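Local coordinates for carbohydrate-binding module family 14 protein (Pseudocercospora fuligena, PDB 4Z4A) that probably binds chitin through a CBM14 module, as an Avr4-type fungal effector of a family linked to recognition by the plant receptor Cf-4, at residues C44-P49 with G54-S59; L79-N82 with W87-W90; S59-D62 with G68-H71; S48-N53 with I70-C75. All blocks are in the same frame, centred on the assembly; numbering follows the deposited sequence.

Contact 1. Residues C44-P49 with G54-S59. With EDO (1,2-ethanediol), chain K.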
loop_
_atom_site.group_PDB
_atom_site.type_symbol
_atom_site.label_atom_id
_atom_site.label_comp_id
_atom_site.label_asym_id
_atom_site.label_seq_id
_atom_site.Cartn_x
_atom_site.Cartn_y
_atom_site.Cartn_z
ATOM N N CYS B 44 8.712 3.207 -0.624
ATOM C CA CYS B 44 9.193 1.913 -0.150
ATOM C C CYS B 44 8.446 0.762 -0.847
ATOM O O CYS B 44 8.274 -0.328 -0.297
ATOM C CB CYS B 44 9.065 1.840 1.372
ATOM S SG CYS B 44 9.952 3.180 2.203
ATOM N N LEU B 45 8.062 1.032 -2.099
ATOM C CA LEU B 45 7.509 0.012 -2.984
ATOM C C LEU B 45 8.429 -0.191 -4.166
ATOM O O LEU B 45 8.879 0.785 -4.794
ATOM C CB LEU B 45 6.108 0.422 -3.471
ATOM C CG LEU B 45 5.010 0.592 -2.423
ATOM C CD1 LEU B 45 3.730 1.128 -3.015
ATOM C CD2 LEU B 45 4.761 -0.739 -1.769
ATOM N N TYR B 46 8.626 -1.459 -4.536
ATOM C CA TYR B 46 9.632 -1.834 -5.538
ATOM C C TYR B 46 9.107 -2.994 -6.373
ATOM O O TYR B 46 8.293 -3.763 -5.908
ATOM C CB TYR B 46 10.914 -2.299 -4.824
ATOM C CG TYR B 46 11.424 -1.366 -3.737
ATOM C CD1 TYR B 46 10.962 -1.493 -2.417
ATOM C CD2 TYR B 46 12.313 -0.334 -4.007
ATOM C CE1 TYR B 46 11.400 -0.648 -1.416
ATOM C CE2 TYR B 46 12.726 0.519 -3.018
ATOM C CZ TYR B 46 12.273 0.349 -1.712
ATOM O OH TYR B 46 12.665 1.213 -0.711
ATOM N N PRO B 47 9.596 -3.131 -7.605
ATOM C CA PRO B 47 9.340 -4.312 -8.389
ATOM C C PRO B 47 9.969 -5.526 -7.701
ATOM O O PRO B 47 10.934 -5.361 -6.948
ATOM C CB PRO B 47 10.021 -4.040 -9.726
ATOM C CG PRO B 47 10.763 -2.777 -9.585
ATOM C CD PRO B 47 10.464 -2.155 -8.279
ATOM N N SER B 48 9.395 -6.685 -7.931
ATOM C CA SER B 48 10.023 -7.932 -7.533
ATOM C C SER B 48 10.886 -8.428 -8.694
ATOM O O SER B 48 10.373 -8.614 -9.798
ATOM C CB SER B 48 8.987 -8.980 -7.206
ATOM O OG SER B 48 9.569 -10.265 -7.198
ATOM N N PRO B 49 12.195 -8.655 -8.444
ATOM C CA PRO B 49 13.005 -9.293 -9.491
ATOM C C PRO B 49 12.570 -10.738 -9.755
ATOM O O PRO B 49 13.078 -11.373 -10.663
ATOM C CB PRO B 49 14.441 -9.249 -8.930
ATOM C CG PRO B 49 14.395 -8.489 -7.653
ATOM C CD PRO B 49 12.960 -8.485 -7.189
ATOM N N GLY B 54 3.424 -9.478 -8.773
ATOM C CA GLY B 54 3.591 -8.993 -7.416
ATOM C C GLY B 54 4.650 -7.913 -7.311
ATOM O O GLY B 54 5.139 -7.374 -8.332
ATOM N N TYR B 55 5.014 -7.581 -6.082
ATOM C CA TYR B 55 5.950 -6.486 -5.796
ATOM C C TYR B 55 6.541 -6.686 -4.420
ATOM O O TYR B 55 6.252 -7.684 -3.735
ATOM C CB TYR B 55 5.237 -5.108 -5.895
ATOM C CG TYR B 55 4.073 -4.984 -4.930
ATOM C CD1 TYR B 55 2.831 -5.583 -5.209
ATOM C CD2 TYR B 55 4.197 -4.235 -3.755
ATOM C CE1 TYR B 55 1.781 -5.475 -4.326
ATOM C CE2 TYR B 55 3.148 -4.122 -2.866
ATOM C CZ TYR B 55 1.931 -4.714 -3.162
ATOM O OH TYR B 55 0.862 -4.595 -2.281
ATOM N N ILE B 56 7.448 -5.789 -4.054
ATOM C CA ILE B 56 8.084 -5.803 -2.772
ATOM C C ILE B 56 7.720 -4.499 -2.041
ATOM O O ILE B 56 7.833 -3.397 -2.616
ATOM C CB ILE B 56 9.593 -5.891 -2.905
ATOM C CG1 ILE B 56 9.990 -7.273 -3.471
ATOM C CG2 ILE B 56 10.271 -5.625 -1.546
ATOM C CD1 ILE B 56 11.467 -7.379 -3.775
ATOM N N GLN B 57 7.239 -4.650 -0.808
ATOM C CA GLN B 57 7.090 -3.498 0.091
ATOM C C GLN B 57 8.072 -3.659 1.217
ATOM O O GLN B 57 8.148 -4.754 1.840
ATOM C CB GLN B 57 5.691 -3.406 0.645
ATOM C CG GLN B 57 5.465 -2.216 1.577
ATOM C CD GLN B 57 3.988 -1.927 1.755
ATOM O OE1 GLN B 57 3.147 -2.600 1.175
ATOM N NE2 GLN B 57 3.674 -0.924 2.537
ATOM N N CYS B 58 8.826 -2.590 1.491
ATOM C CA CYS B 58 9.687 -2.509 2.662
ATOM C C CYS B 58 8.977 -1.771 3.780
ATOM O O CYS B 58 8.428 -0.702 3.587
ATOM C CB CYS B 58 11.013 -1.839 2.332
ATOM S SG CYS B 58 12.066 -2.982 1.434
ATOM N N SER B 59 8.912 -2.398 4.950
ATOM C CA SER B 59 8.327 -1.768 6.116
ATOM C C SER B 59 9.440 -1.356 7.061
ATOM O O SER B 59 10.352 -2.127 7.308
ATOM C CB SER B 59 7.376 -2.723 6.845
ATOM O OG SER B 59 6.167 -2.929 6.122
HETATM C C1 EDO K . 11.172 7.075 -2.101
HETATM O O1 EDO K . 9.857 7.400 -2.523
HETATM C C2 EDO K . 11.084 5.977 -1.058
HETATM O O2 EDO K . 10.696 4.735 -1.601
HETATM O O HOH W 1 7.258 -6.955 -10.004
#
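Tyr46 and Ile56 trade two backbone hydrogen bonds at the centre of an antiparallel ladder that forms the first hairpin of the three-stranded sheet of this CBM14 module. Tyr46 N reaches Ile56 O at 2.8 Å, and the return bond from Ile56 N to Tyr46 O is nearly straight at 176°. Toward the start of strand 45-48, Cys58 N donates to Cys44 O at 2.9 Å. On one face Leu45 lies alongside Gln57: its CD2 branch meets the CB and CG methylenes, the apolar part of the glutamine, and also approaches Tyr55 CE2 at 3.9 Å. The other face holds Tyr46, Ile56 and Cys58. Ile56 sends CD1 to Pro49 CD at 3.9 Å, the two side chains crossing at about a right angle. Where the strands part, a water bridges Ser48 N and Gly54 O. Farther out, Phe26 and Ile70 pack on the apolar Ile56, disulfides to Cys38 and Cys28 tie down Cys44 and Cys58, and Tyr46 OH is hydrogen-bonded to Asp32 OD2. With CG anti to the carbonyl carbon (chi1 -49°), the Tyr46 ring brings CE1 to 3.7 Å from Cys58 SG, an oblique sulfur-aromatic contact.

Contact 2. Residues L79-N82 with W87-W90; sequences LLWN and WCDW. With EDO (1,2-ethanediol), chain M.
Leu80 and Asp89, like Asn82 and Trp87, form hydrogen-bonded pairs flanking the non-hydrogen-bonded pair Trp81-Cys88, in a strongly twisted antiparallel ladder whose short strands run at 125° to each other. The bond from Leu80 N to Asp89 O is 2.9 Å long, whereas Trp87 N to Asn82 O stretches to 3.2 Å. On the face shared by Asn82, Trp87 and Asp89, Asn82 ND2 donates to Asp89 OD2 at 3.0 Å. Amide and carboxylate lie side by side and only 8° from coplanar, and the donor meets the anti lone pair of OD2, on the side away from OD1. A weak bond from Trp87 NE1 reaches the same oxygen, so amide and indole each supply an N-H and the carboxylate is the acceptor for both. This is the small C-terminal two-stranded hairpin of the CBM14 fold, tied to the end of strand 68-74 by the Cys75-Cys88 disulfide and to the larger sheet by the stack of Trp81 on Tyr55. The Trp87 indole stands with CG between its backbone N and carbonyl carbon (chi1 65°), which lays its CD1 edge beside Asn82 CB. On the other face, the broad Trp81 ring covers the backbone of Trp87, CZ3 lying 3.5 Å from Trp87 C, and meets Cys88 SG at its edge. Leu79 CB packs on Cys88 CB. Cys88 N donates to O1 of a 1,2-ethanediol, probably from the crystallisation liquor, at 2.9 Å. Beyond the hairpin, Trp90 packs edge-to-face with Trp90 of the second subunit.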
loop_
_atom_site.group_PDB
_atom_site.type_symbol
_atom_site.label_atom_id
_atom_site.label_comp_id
_atom_site.label_asym_id
_atom_site.label_seq_id
_atom_site.Cartn_x
_atom_site.Cartn_y
_atom_site.Cartn_z
ATOM N N LEU B 79 -3.323 -9.220 -12.788
ATOM C CA LEU B 79 -2.727 -7.883 -12.731
ATOM C C LEU B 79 -1.229 -8.032 -12.598
ATOM O O LEU B 79 -0.733 -9.030 -12.057
ATOM C CB LEU B 79 -3.314 -7.101 -11.557
ATOM C CG LEU B 79 -4.828 -6.900 -11.523
ATOM C CD1 LEU B 79 -5.219 -5.981 -10.361
ATOM C CD2 LEU B 79 -5.320 -6.329 -12.843
ATOM N N LEU B 80 -0.518 -7.047 -13.125
ATOM C CA LEU B 80 0.918 -7.032 -13.160
ATOM C C LEU B 80 1.380 -5.724 -12.517
ATOM O O LEU B 80 0.688 -4.719 -12.555
ATOM C CB LEU B 80 1.435 -7.089 -14.598
ATOM C CG LEU B 80 1.063 -8.349 -15.402
ATOM C CD1 LEU B 80 1.733 -8.235 -16.747
ATOM C CD2 LEU B 80 1.376 -9.659 -14.674
ATOM N N TRP B 81 2.602 -5.734 -12.008
ATOM C CA TRP B 81 3.169 -4.496 -11.445
ATOM C C TRP B 81 3.396 -3.412 -12.472
ATOM O O TRP B 81 3.910 -3.673 -13.577
ATOM C CB TRP B 81 4.481 -4.799 -10.789
ATOM C CG TRP B 81 5.023 -3.647 -9.963
ATOM C CD1 TRP B 81 6.185 -2.985 -10.173
ATOM C CD2 TRP B 81 4.429 -3.064 -8.790
ATOM N NE1 TRP B 81 6.372 -2.020 -9.210
ATOM C CE2 TRP B 81 5.319 -2.076 -8.325
ATOM C CE3 TRP B 81 3.267 -3.339 -8.042
ATOM C CZ2 TRP B 81 5.049 -1.304 -7.188
ATOM C CZ3 TRP B 81 3.009 -2.582 -6.923
ATOM C CH2 TRP B 81 3.903 -1.582 -6.501
ATOM N N ASN B 82 3.008 -2.193 -12.101
ATOM C CA ASN B 82 3.208 -1.001 -12.926
ATOM C C ASN B 82 4.008 -0.062 -12.023
ATOM O O ASN B 82 3.436 0.622 -11.171
ATOM C CB ASN B 82 1.899 -0.369 -13.312
ATOM C CG ASN B 82 2.018 0.985 -13.999
ATOM O OD1 ASN B 82 3.095 1.605 -14.116
ATOM N ND2 ASN B 82 0.884 1.529 -14.363
ATOM N N TRP B 87 1.715 0.479 -8.435
ATOM C CA TRP B 87 0.562 -0.347 -8.083
ATOM C C TRP B 87 0.436 -1.537 -9.005
ATOM O O TRP B 87 1.056 -1.606 -10.083
ATOM C CB TRP B 87 -0.738 0.476 -8.084
ATOM C CG TRP B 87 -1.241 1.066 -9.371
ATOM C CD1 TRP B 87 -0.668 0.959 -10.643
ATOM C CD2 TRP B 87 -2.497 1.745 -9.563
ATOM N NE1 TRP B 87 -1.473 1.593 -11.552
ATOM C CE2 TRP B 87 -2.597 2.066 -10.929
ATOM C CE3 TRP B 87 -3.552 2.130 -8.695
ATOM C CZ2 TRP B 87 -3.661 2.798 -11.452
ATOM C CZ3 TRP B 87 -4.663 2.840 -9.253
ATOM C CH2 TRP B 87 -4.679 3.179 -10.608
ATOM N N CYS B 88 -0.412 -2.454 -8.575
ATOM C CA CYS B 88 -0.870 -3.588 -9.426
ATOM C C CYS B 88 -1.881 -3.056 -10.438
ATOM O O CYS B 88 -2.770 -2.304 -10.092
ATOM C CB CYS B 88 -1.476 -4.684 -8.554
ATOM S SG CYS B 88 -0.288 -5.404 -7.416
ATOM N N ASP B 89 -1.738 -3.421 -11.710
ATOM C CA ASP B 89 -2.488 -2.744 -12.759
ATOM C C ASP B 89 -2.728 -3.751 -13.913
ATOM O O ASP B 89 -2.187 -4.858 -13.930
ATOM C CB ASP B 89 -1.721 -1.480 -13.184
ATOM C CG ASP B 89 -2.527 -0.433 -13.976
ATOM O OD1 ASP B 89 -3.742 -0.530 -14.228
ATOM O OD2 ASP B 89 -1.935 0.629 -14.286
ATOM N N TRP B 90 -3.604 -3.317 -14.809
ATOM C CA TRP B 90 -3.913 -4.104 -16.024
ATOM C C TRP B 90 -2.593 -4.420 -16.716
ATOM O O TRP B 90 -1.693 -3.572 -16.787
ATOM C CB TRP B 90 -4.839 -3.298 -16.921
ATOM C CG TRP B 90 -6.200 -3.134 -16.347
ATOM C CD1 TRP B 90 -6.661 -2.145 -15.573
ATOM C CD2 TRP B 90 -7.302 -4.042 -16.532
ATOM N NE1 TRP B 90 -7.984 -2.352 -15.225
ATOM C CE2 TRP B 90 -8.407 -3.506 -15.826
ATOM C CE3 TRP B 90 -7.459 -5.235 -17.251
ATOM C CZ2 TRP B 90 -9.644 -4.145 -15.781
ATOM C CZ3 TRP B 90 -8.709 -5.857 -17.231
ATOM C CH2 TRP B 90 -9.775 -5.310 -16.517
HETATM C C1 EDO M . -0.173 -2.437 -4.636
HETATM O O1 EDO M . -1.108 -2.316 -5.713
HETATM C C2 EDO M . 0.541 -1.111 -4.303
HETATM O O2 EDO M . 0.240 -0.747 -2.938
HETATM O O HOH W 2 0.565 -3.300 -15.044
#

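Contact 3. Residues S59-D62 with G68-H71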
loop_
_atom_site.group_PDB
_atom_site.type_symbol
_atom_site.label_atom_id
_atom_site.label_comp_id
_atom_site.label_asym_id
_atom_site.label_seq_id
_atom_site.Cartn_x
_atom_site.Cartn_y
_atom_site.Cartn_z
ATOM N N SER B 59 8.912 -2.398 4.950
ATOM C CA SER B 59 8.327 -1.768 6.116
ATOM C C SER B 59 9.440 -1.356 7.061
ATOM O O SER B 59 10.352 -2.127 7.308
ATOM C CB SER B 59 7.376 -2.723 6.845
ATOM O OG SER B 59 6.167 -2.929 6.122
ATOM N N PRO B 60 9.373 -0.150 7.622
ATOM C CA PRO B 60 10.421 0.128 8.627
ATOM C C PRO B 60 10.369 -0.859 9.787
ATOM O O PRO B 60 9.282 -1.271 10.148
ATOM C CB PRO B 60 10.035 1.504 9.160
ATOM C CG PRO B 60 9.253 2.124 8.019
ATOM C CD PRO B 60 8.451 0.984 7.470
ATOM N N ALA B 61 11.541 -1.222 10.322
ATOM C CA ALA B 61 11.592 -2.316 11.325
ATOM C C ALA B 61 10.920 -1.872 12.601
ATOM O O ALA B 61 10.259 -2.657 13.305
ATOM C CB ALA B 61 13.016 -2.721 11.591
ATOM N N ASP B 62 11.104 -0.600 12.890
ATOM C CA ASP B 62 10.537 0.005 14.058
ATOM C C ASP B 62 10.556 1.511 13.869
ATOM O O ASP B 62 10.971 2.016 12.812
ATOM C CB ASP B 62 11.376 -0.428 15.294
ATOM C CG ASP B 62 12.853 -0.123 15.134
ATOM O OD1 ASP B 62 13.184 0.983 14.642
ATOM O OD2 ASP B 62 13.697 -0.974 15.526
ATOM N N GLY B 68 14.793 -1.792 7.234
ATOM C CA GLY B 68 13.531 -2.205 6.678
ATOM C C GLY B 68 13.384 -3.698 6.689
ATOM O O GLY B 68 14.388 -4.434 6.674
ATOM N N ILE B 69 12.130 -4.123 6.724
ATOM C CA ILE B 69 11.737 -5.514 6.601
ATOM C C ILE B 69 11.068 -5.763 5.252
ATOM O O ILE B 69 10.147 -5.020 4.862
ATOM C CB ILE B 69 10.767 -5.884 7.732
ATOM C CG1 ILE B 69 11.447 -5.708 9.096
ATOM C CG2 ILE B 69 10.261 -7.310 7.537
ATOM C CD1 ILE B 69 10.463 -5.698 10.245
ATOM N N ILE B 70 11.537 -6.800 4.539
ATOM C CA ILE B 70 11.024 -7.158 3.209
ATOM C C ILE B 70 9.690 -7.871 3.337
ATOM O O ILE B 70 9.570 -8.822 4.124
ATOM C CB ILE B 70 11.986 -8.128 2.442
ATOM C CG1 ILE B 70 13.257 -7.408 2.000
ATOM C CG2 ILE B 70 11.328 -8.785 1.219
ATOM C CD1 ILE B 70 13.104 -6.613 0.712
ATOM N N HIS B 71 8.707 -7.431 2.543
ATOM C CA HIS B 71 7.450 -8.153 2.310
ATOM C C HIS B 71 7.261 -8.391 0.824
ATOM O O HIS B 71 7.198 -7.439 0.043
ATOM C CB HIS B 71 6.273 -7.347 2.843
ATOM C CG HIS B 71 6.340 -7.093 4.306
ATOM N ND1 HIS B 71 5.916 -8.023 5.234
ATOM C CD2 HIS B 71 6.800 -6.036 5.014
ATOM C CE1 HIS B 71 6.107 -7.546 6.450
ATOM N NE2 HIS B 71 6.640 -6.343 6.347
#
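Ser59 O takes the shortest polar bond here, 2.7 Å from Ile69 N, with the donor in the carbonyl plane and an N-H...O angle of 168°. Gly68 CA closes on the same oxygen at 3.2 Å in a CA-H...O contact, so a peptide N-H and a polarised C-H both approach this carbonyl. The reciprocal bond from Ser59 N to Ile69 O, 2.9 Å, completes an antiparallel hydrogen-bonded pair near the turn end of the second hairpin of the main sheet, which joins strands 54-60 and 68-74. Next along, Pro60 faces Gly68 with their CA atoms 4.3 Å apart, a close approach for which glycine is apt because it carries no side chain; proline, lacking an N-H, suits a position where that pair exchanges no backbone hydrogen bond. Just past the end of strand 54-60, Ala61 is met by Ile69: CG1 sits anti to the carbonyl carbon (chi1 -61°), and the terminal CD1 touches Ala61 CA at 3.7 Å and Ala61 CB a little farther away. The small alanine thus offers both backbone and methyl as a surface for that branch. Ser59 shares its face with Ile69, and its OG lies 3.4 Å from His71 CD2, set obliquely to the imidazole. The hydroxyl is hydrogen-bonded to Leu39 O of the second subunit, whose Pro41 packs against both Ser59 and His71. While backbone bonds fix the register of the hairpin, the side chains of Ser59 and His71 thus also meet the second subunit.

Contact 4. Residues S48-N53 with I70-C75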
loop_
_atom_site.group_PDB
_atom_site.type_symbol
_atom_site.label_atom_id
_atom_site.label_comp_id
_atom_site.label_asym_id
_atom_site.label_seq_id
_atom_site.Cartn_x
_atom_site.Cartn_y
_atom_site.Cartn_z
ATOM N N SER B 48 9.395 -6.685 -7.931
ATOM C CA SER B 48 10.023 -7.932 -7.533
ATOM C C SER B 48 10.886 -8.428 -8.694
ATOM O O SER B 48 10.373 -8.614 -9.798
ATOM C CB SER B 48 8.987 -8.980 -7.206
ATOM O OG SER B 48 9.569 -10.265 -7.198
ATOM N N PRO B 49 12.195 -8.655 -8.444
ATOM C CA PRO B 49 13.005 -9.293 -9.491
ATOM C C PRO B 49 12.570 -10.738 -9.755
ATOM O O PRO B 49 13.078 -11.373 -10.663
ATOM C CB PRO B 49 14.441 -9.249 -8.930
ATOM C CG PRO B 49 14.395 -8.489 -7.653
ATOM C CD PRO B 49 12.960 -8.485 -7.189
ATOM N N LYS B 50 11.613 -11.253 -8.999
ATOM C CA LYS B 50 11.202 -12.637 -9.131
ATOM C C LYS B 50 9.879 -12.887 -9.871
ATOM O O LYS B 50 9.644 -13.985 -10.355
ATOM C CB LYS B 50 11.211 -13.229 -7.725
ATOM C CG LYS B 50 10.468 -14.527 -7.487
ATOM C CD LYS B 50 10.462 -14.855 -5.993
ATOM C CE LYS B 50 11.811 -14.587 -5.321
ATOM N NZ LYS B 50 11.717 -14.680 -3.842
ATOM N N THR B 51 8.993 -11.893 -9.971
ATOM C CA THR B 51 7.697 -12.101 -10.648
ATOM C C THR B 51 7.126 -10.745 -11.117
ATOM O O THR B 51 7.394 -9.712 -10.496
ATOM C CB THR B 51 6.679 -12.821 -9.743
ATOM O OG1 THR B 51 5.405 -12.944 -10.389
ATOM C CG2 THR B 51 6.494 -12.094 -8.414
ATOM N N CYS B 52 6.344 -10.791 -12.194
ATOM C CA CYS B 52 5.575 -9.616 -12.639
ATOM C C CYS B 52 4.240 -9.558 -11.893
ATOM O O CYS B 52 3.607 -8.507 -11.907
ATOM C CB CYS B 52 5.272 -9.638 -14.126
ATOM S SG CYS B 52 6.723 -9.639 -15.196
ATOM N N ASN B 53 3.810 -10.665 -11.256
ATOM C CA ASN B 53 2.467 -10.771 -10.614
ATOM C C ASN B 53 2.551 -10.427 -9.107
ATOM O O ASN B 53 1.883 -11.045 -8.278
ATOM C CB ASN B 53 1.814 -12.156 -10.855
ATOM C CG ASN B 53 0.351 -12.267 -10.314
ATOM O OD1 ASN B 53 0.014 -13.242 -9.635
ATOM N ND2 ASN B 53 -0.511 -11.313 -10.642
ATOM N N ILE B 70 11.537 -6.800 4.539
ATOM C CA ILE B 70 11.024 -7.158 3.209
ATOM C C ILE B 70 9.690 -7.871 3.337
ATOM O O ILE B 70 9.570 -8.822 4.124
ATOM C CB ILE B 70 11.986 -8.128 2.442
ATOM C CG1 ILE B 70 13.257 -7.408 2.000
ATOM C CG2 ILE B 70 11.328 -8.785 1.219
ATOM C CD1 ILE B 70 13.104 -6.613 0.712
ATOM N N HIS B 71 8.707 -7.431 2.543
ATOM C CA HIS B 71 7.450 -8.153 2.310
ATOM C C HIS B 71 7.261 -8.391 0.824
ATOM O O HIS B 71 7.198 -7.439 0.043
ATOM C CB HIS B 71 6.273 -7.347 2.843
ATOM C CG HIS B 71 6.340 -7.093 4.306
ATOM N ND1 HIS B 71 5.916 -8.023 5.234
ATOM C CD2 HIS B 71 6.800 -6.036 5.014
ATOM C CE1 HIS B 71 6.107 -7.546 6.450
ATOM N NE2 HIS B 71 6.640 -6.343 6.347
ATOM N N GLU B 72 7.245 -9.650 0.408
ATOM C CA GLU B 72 6.934 -10.017 -0.973
ATOM C C GLU B 72 5.423 -10.085 -1.116
ATOM O O GLU B 72 4.756 -10.929 -0.538
ATOM C CB GLU B 72 7.624 -11.342 -1.337
ATOM C CG GLU B 72 9.135 -11.212 -1.251
ATOM C CD GLU B 72 9.857 -12.489 -1.656
ATOM O OE1 GLU B 72 10.551 -13.062 -0.798
ATOM O OE2 GLU B 72 9.727 -12.924 -2.822
ATOM N N MET B 73 4.857 -9.138 -1.848
ATOM C CA MET B 73 3.414 -8.989 -1.914
ATOM C C MET B 73 2.868 -9.435 -3.284
ATOM O O MET B 73 3.436 -9.064 -4.333
ATOM C CB MET B 73 3.042 -7.510 -1.700
ATOM C CG MET B 73 3.583 -6.862 -0.428
ATOM S SD MET B 73 2.904 -7.576 1.095
ATOM C CE MET B 73 1.189 -7.047 0.953
ATOM N N PRO B 74 1.739 -10.145 -3.302
ATOM C CA PRO B 74 1.158 -10.531 -4.580
ATOM C C PRO B 74 0.259 -9.422 -5.175
ATOM O O PRO B 74 -0.237 -8.560 -4.442
ATOM C CB PRO B 74 0.295 -11.737 -4.193
ATOM C CG PRO B 74 -0.209 -11.369 -2.842
ATOM C CD PRO B 74 0.985 -10.724 -2.172
ATOM N N CYS B 75 0.071 -9.456 -6.483
ATOM C CA CYS B 75 -0.969 -8.710 -7.148
ATOM C C CYS B 75 -2.154 -9.639 -7.279
ATOM O O CYS B 75 -1.974 -10.874 -7.336
ATOM C CB CYS B 75 -0.556 -8.290 -8.558
ATOM S SG CYS B 75 0.660 -6.941 -8.535
HETATM O O HOH W 3 8.793 -11.362 -5.075
#
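Lys50 reaches from its loop to Glu72 on strand 68-74. From CB, the chain leaves with CG anti to the backbone N (chi1 163°) and runs extended until it bends at chi3. CD and CE then pass Glu72 OE2 at 3.8 and 3.7 Å, and NZ closes on that oxygen at 2.8 Å in a salt bridge. The ammonium comes from the syn side, 19° out of the carboxylate plane, and the two side chains cross at about a right angle. A long flexible lysine and an extended glutamate suit this span between loop and strand. A water near Ser48 OG donates to Glu72 OE2, giving that oxygen a second partner. That serine hydroxyl accepts from Lys50 N, forming an ST turn that opens this loop of the CBM14 module, and Thr51 OG1 accepts from Asn53 N in a second one that leads into the corner at Cys52 and Asn53. There Cys75 N donates to Asn53 O at 3.0 Å, from above the carbonyl plane. Asn53 ND2 is hydrogen-bonded to Leu79 O and Pro76 O, a use for an amide's two N-H groups, while disulfides to Cys96 and Cys88 secure Cys52 and Cys75. Solvent probably screens the ion pair, which lies at the surface, so the disulfides are likely the firmer constraint on this corner.

Overall arrangement
From the N terminus, contact 1 closes the first hairpin, joining strand 45-48 to strand 54-60 across a short loop. Contact 3 follows on the same middle strand, sharing Ser59, and closes the second hairpin with strand 68-74. Contact 4 spans a longer interval: it starts in the loop that contact 1 encloses and ends farther along strand 68-74, so contact 3 nests inside it while contact 1 crosses it. Contact 2 comes last, in series, as a separate hairpin. It touches contact 4 through the Cys75-Cys88 disulfide and contact 1 through Trp81 against Tyr55, but lies about 22 Å, centre to centre, from contact 3. All four touch the second subunit.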